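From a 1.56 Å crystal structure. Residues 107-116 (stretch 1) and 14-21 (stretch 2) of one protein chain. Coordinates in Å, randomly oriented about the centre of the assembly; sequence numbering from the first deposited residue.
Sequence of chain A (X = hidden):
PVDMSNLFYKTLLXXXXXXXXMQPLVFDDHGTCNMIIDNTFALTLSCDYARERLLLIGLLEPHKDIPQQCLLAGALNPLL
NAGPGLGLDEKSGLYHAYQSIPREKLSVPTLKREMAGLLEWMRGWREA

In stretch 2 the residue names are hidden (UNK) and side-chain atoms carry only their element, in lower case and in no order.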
# COMPACT_ATOMS: atom_id res chain seq x y z
N SER A 107 -4.93 11.73 6.71
CA SER A 107 -4.39 13.00 6.28
C SER A 107 -3.10 12.74 5.60
O SER A 107 -2.54 11.65 5.73
CB SER A 107 -4.11 13.94 7.46
OG SER A 107 -2.98 13.52 8.28
N VAL A 108 -2.56 13.71 4.88
CA VAL A 108 -1.31 13.49 4.19
C VAL A 108 -0.16 13.23 5.19
O VAL A 108 0.57 12.23 5.03
CB VAL A 108 -1.00 14.61 3.16
CG1 VAL A 108 0.41 14.47 2.65
CG2 VAL A 108 -1.98 14.49 2.01
N PRO A 109 -0.02 14.03 6.26
CA PRO A 109 1.08 13.71 7.23
C PRO A 109 0.90 12.35 7.90
O PRO A 109 1.93 11.67 8.12
CB PRO A 109 1.02 14.82 8.25
CG PRO A 109 0.32 15.97 7.53
CD PRO A 109 -0.67 15.31 6.61
N THR A 110 -0.32 11.97 8.24
CA THR A 110 -0.58 10.63 8.86
C THR A 110 -0.22 9.53 7.91
O THR A 110 0.43 8.55 8.30
CB THR A 110 -2.01 10.49 9.39
OG1 THR A 110 -2.15 11.43 10.47
CG2 THR A 110 -2.26 9.11 9.91
N LEU A 111 -0.63 9.63 6.66
CA LEU A 111 -0.27 8.64 5.70
C LEU A 111 1.26 8.52 5.58
O LEU A 111 1.82 7.41 5.47
CB LEU A 111 -0.95 8.91 4.34
CG LEU A 111 -0.62 7.98 3.18
CD1 LEU A 111 -0.94 6.51 3.44
CD2 LEU A 111 -1.38 8.39 1.92
N LYS A 112 1.94 9.66 5.47
CA LYS A 112 3.43 9.68 5.39
C LYS A 112 4.04 8.97 6.59
O LYS A 112 4.89 8.07 6.41
CB LYS A 112 3.97 11.10 5.29
CG LYS A 112 3.68 11.77 3.96
CD LYS A 112 4.30 13.15 3.94
CE LYS A 112 4.11 13.73 2.56
NZ LYS A 112 4.92 14.95 2.52
N ARG A 113 3.60 9.34 7.78
CA ARG A 113 4.14 8.78 9.03
C ARG A 113 3.89 7.28 9.10
O ARG A 113 4.81 6.46 9.46
CB ARG A 113 3.50 9.46 10.23
CG ARG A 113 4.06 9.02 11.57
CD ARG A 113 3.50 9.82 12.74
NE ARG A 113 2.04 9.76 12.83
CZ ARG A 113 1.20 10.74 12.45
NH1 ARG A 113 1.63 11.90 11.91
NH2 ARG A 113 -0.08 10.56 12.60
N GLU A 114 2.71 6.83 8.77
CA GLU A 114 2.39 5.45 8.83
C GLU A 114 3.10 4.62 7.76
O GLU A 114 3.50 3.48 8.01
CB GLU A 114 0.89 5.18 8.78
CG GLU A 114 0.18 5.79 9.99
CD GLU A 114 0.36 5.00 11.27
OE1 GLU A 114 0.98 3.89 11.30
OE2 GLU A 114 -0.13 5.55 12.28
N MET A 115 3.31 5.19 6.56
CA MET A 115 4.07 4.47 5.55
C MET A 115 5.50 4.31 6.01
O MET A 115 6.04 3.23 5.86
CB MET A 115 3.98 5.27 4.27
CG MET A 115 2.74 4.95 3.53
SD MET A 115 2.62 5.83 1.94
CE MET A 115 4.28 5.28 1.38
N ALA A 116 6.10 5.36 6.53
CA ALA A 116 7.53 5.27 7.02
C ALA A 116 7.59 4.23 8.13
O ALA A 116 8.51 3.42 8.22
CB ALA A 116 8.03 6.56 7.47
N UNK A 14 -4.14 11.90 -4.34
CA UNK A 14 -3.69 13.06 -5.14
C UNK A 14 -2.92 14.10 -4.37
O UNK A 14 -1.91 14.62 -4.86
c UNK A 14 -4.90 13.74 -5.76
c UNK A 14 -5.59 12.89 -6.82
o UNK A 14 -6.79 13.24 -7.17
o UNK A 14 -5.06 11.83 -7.27
N UNK A 15 -3.35 14.43 -3.19
CA UNK A 15 -2.66 15.38 -2.32
C UNK A 15 -1.29 14.84 -1.87
O UNK A 15 -0.34 15.60 -1.75
c UNK A 15 -3.49 15.75 -1.09
c UNK A 15 -4.64 16.73 -1.43
o UNK A 15 -4.69 17.16 -2.59
o UNK A 15 -5.44 17.09 -0.53
N UNK A 16 -1.24 13.54 -1.61
CA UNK A 16 0.02 12.87 -1.23
C UNK A 16 1.02 12.94 -2.37
O UNK A 16 2.17 13.34 -2.16
c UNK A 16 0.83 10.51 -0.55
c UNK A 16 2.86 8.73 0.04
c UNK A 16 1.19 9.55 -1.47
c UNK A 16 2.23 8.66 -1.19
c UNK A 16 -0.34 11.43 -0.84
c UNK A 16 2.46 9.65 0.98
c UNK A 16 1.43 10.54 0.67
N UNK A 17 0.55 12.66 -3.59
CA UNK A 17 1.38 12.68 -4.80
C UNK A 17 1.89 14.12 -4.98
O UNK A 17 3.05 14.35 -5.28
o UNK A 17 0.09 10.89 -5.92
c UNK A 17 0.59 12.22 -6.01
N UNK A 18 1.03 15.10 -4.76
CA UNK A 18 1.46 16.51 -4.93
C UNK A 18 2.54 16.87 -3.93
O UNK A 18 3.48 17.62 -4.23
n UNK A 18 -2.84 18.37 -6.67
c UNK A 18 -3.90 19.18 -6.80
c UNK A 18 0.27 17.45 -4.74
c UNK A 18 -0.67 17.53 -5.93
n UNK A 18 -4.68 19.02 -7.85
c UNK A 18 -1.87 18.40 -5.60
n UNK A 18 -4.19 20.14 -5.92
N UNK A 19 2.41 16.35 -2.72
CA UNK A 19 3.40 16.58 -1.67
C UNK A 19 4.74 15.93 -2.06
O UNK A 19 5.80 16.49 -1.81
c UNK A 19 2.93 15.97 -0.35
o UNK A 19 3.68 16.52 0.72
N UNK A 20 4.67 14.73 -2.62
CA UNK A 20 5.83 13.91 -3.03
C UNK A 20 6.46 14.50 -4.31
O UNK A 20 7.48 14.01 -4.80
c UNK A 20 5.40 12.45 -3.26
c UNK A 20 5.67 11.50 -2.08
c UNK A 20 5.13 10.14 -2.48
c UNK A 20 5.11 11.99 -0.75
N UNK A 21 5.81 15.54 -4.84
CA UNK A 21 6.12 16.19 -6.13
C UNK A 21 6.31 15.20 -7.27
O UNK A 21 7.35 15.16 -7.90
c UNK A 21 8.40 19.02 -4.71
c UNK A 21 7.36 17.10 -5.99
o UNK A 21 8.25 20.12 -4.15
o UNK A 21 9.52 18.59 -5.07
c UNK A 21 7.16 18.19 -4.95

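Position 14 carries two side-chain carbons, the second bearing two oxygens: a short carboxylate, Asp14. Its CA-to-CB bond points away from stretch 1, and the carboxylate is hydrogen-bonded elsewhere in the structure, so the carboxylate has a polar partner there and need not face the apolar contact.

Position 15 has the same make-up, two carbons and a terminal pair of oxygens, and is Asp15. Its CB lies 3.7 Å from Val108 CG2. The bond to CB points toward stretch 1, so the methylene meets the valine, while the carboxylate extends beyond it.

At position 16 one carbon leads to a ring of six carbons, with no oxygen attached, which identifies Phe16. The flat, apolar ring suits a buried site walled by aliphatic groups. Leu111 CD2 sits over one face, 4.1 Å from the ring centroid and 23° off the normal, a CH-pi contact. Lys112 CG approaches the edge, 3.9 Å from Phe16 CE1, and Met115 SD comes obliquely to within 3.5 Å of Phe16 CZ. The t rotamer (chi1 174°) carries the ring to these partners although CA-to-CB points sideways.

Position 17 has one carbon and one oxygen. It is Ser17, out of reach of stretch 1; a small side chain fits its buried site, and its hydroxyl is hydrogen-bonded to a residue just outside the stretch.

Position 18 shows three carbons, a nitrogen, and a carbon carrying two more nitrogens, the guanidinium of Arg18. Extended and exposed, it makes no contact with stretch 1, and its charge can remain in solvent.

Position 19 again has one carbon and one oxygen, but points toward stretch 1. This is Ser19, whose OG accepts a 2.7 Å hydrogen bond from Lys112 NZ. A short hydroxyl suffices because the lysine supplies the reach.

Position 20 has four carbons forked at the second: Leu20. One methyl, CD1, lies 3.9 Å from Lys112 CE, a fitting apolar neighbour for the lysine's aliphatic portion.

Position 21 has three carbons, the third carrying two oxygens, hence Glu21. Its positive phi (47°) belongs to a Schellman motif that ends the helix, and its exposed carboxylate lies clear of stretch 1.

The two helices cross at -72°, their axes 10.1 Å apart at closest approach. Val108, Leu111, Lys112 and Met115 recur at spacings of one and three or four residues, placing them along one side of their helix. Phe16 contacts all four and buries the largest area, while the Lys112–Ser19 hydrogen bond adds a polar link beside this apolar packing.

Stretch 2 14-21: DDFSRSLE
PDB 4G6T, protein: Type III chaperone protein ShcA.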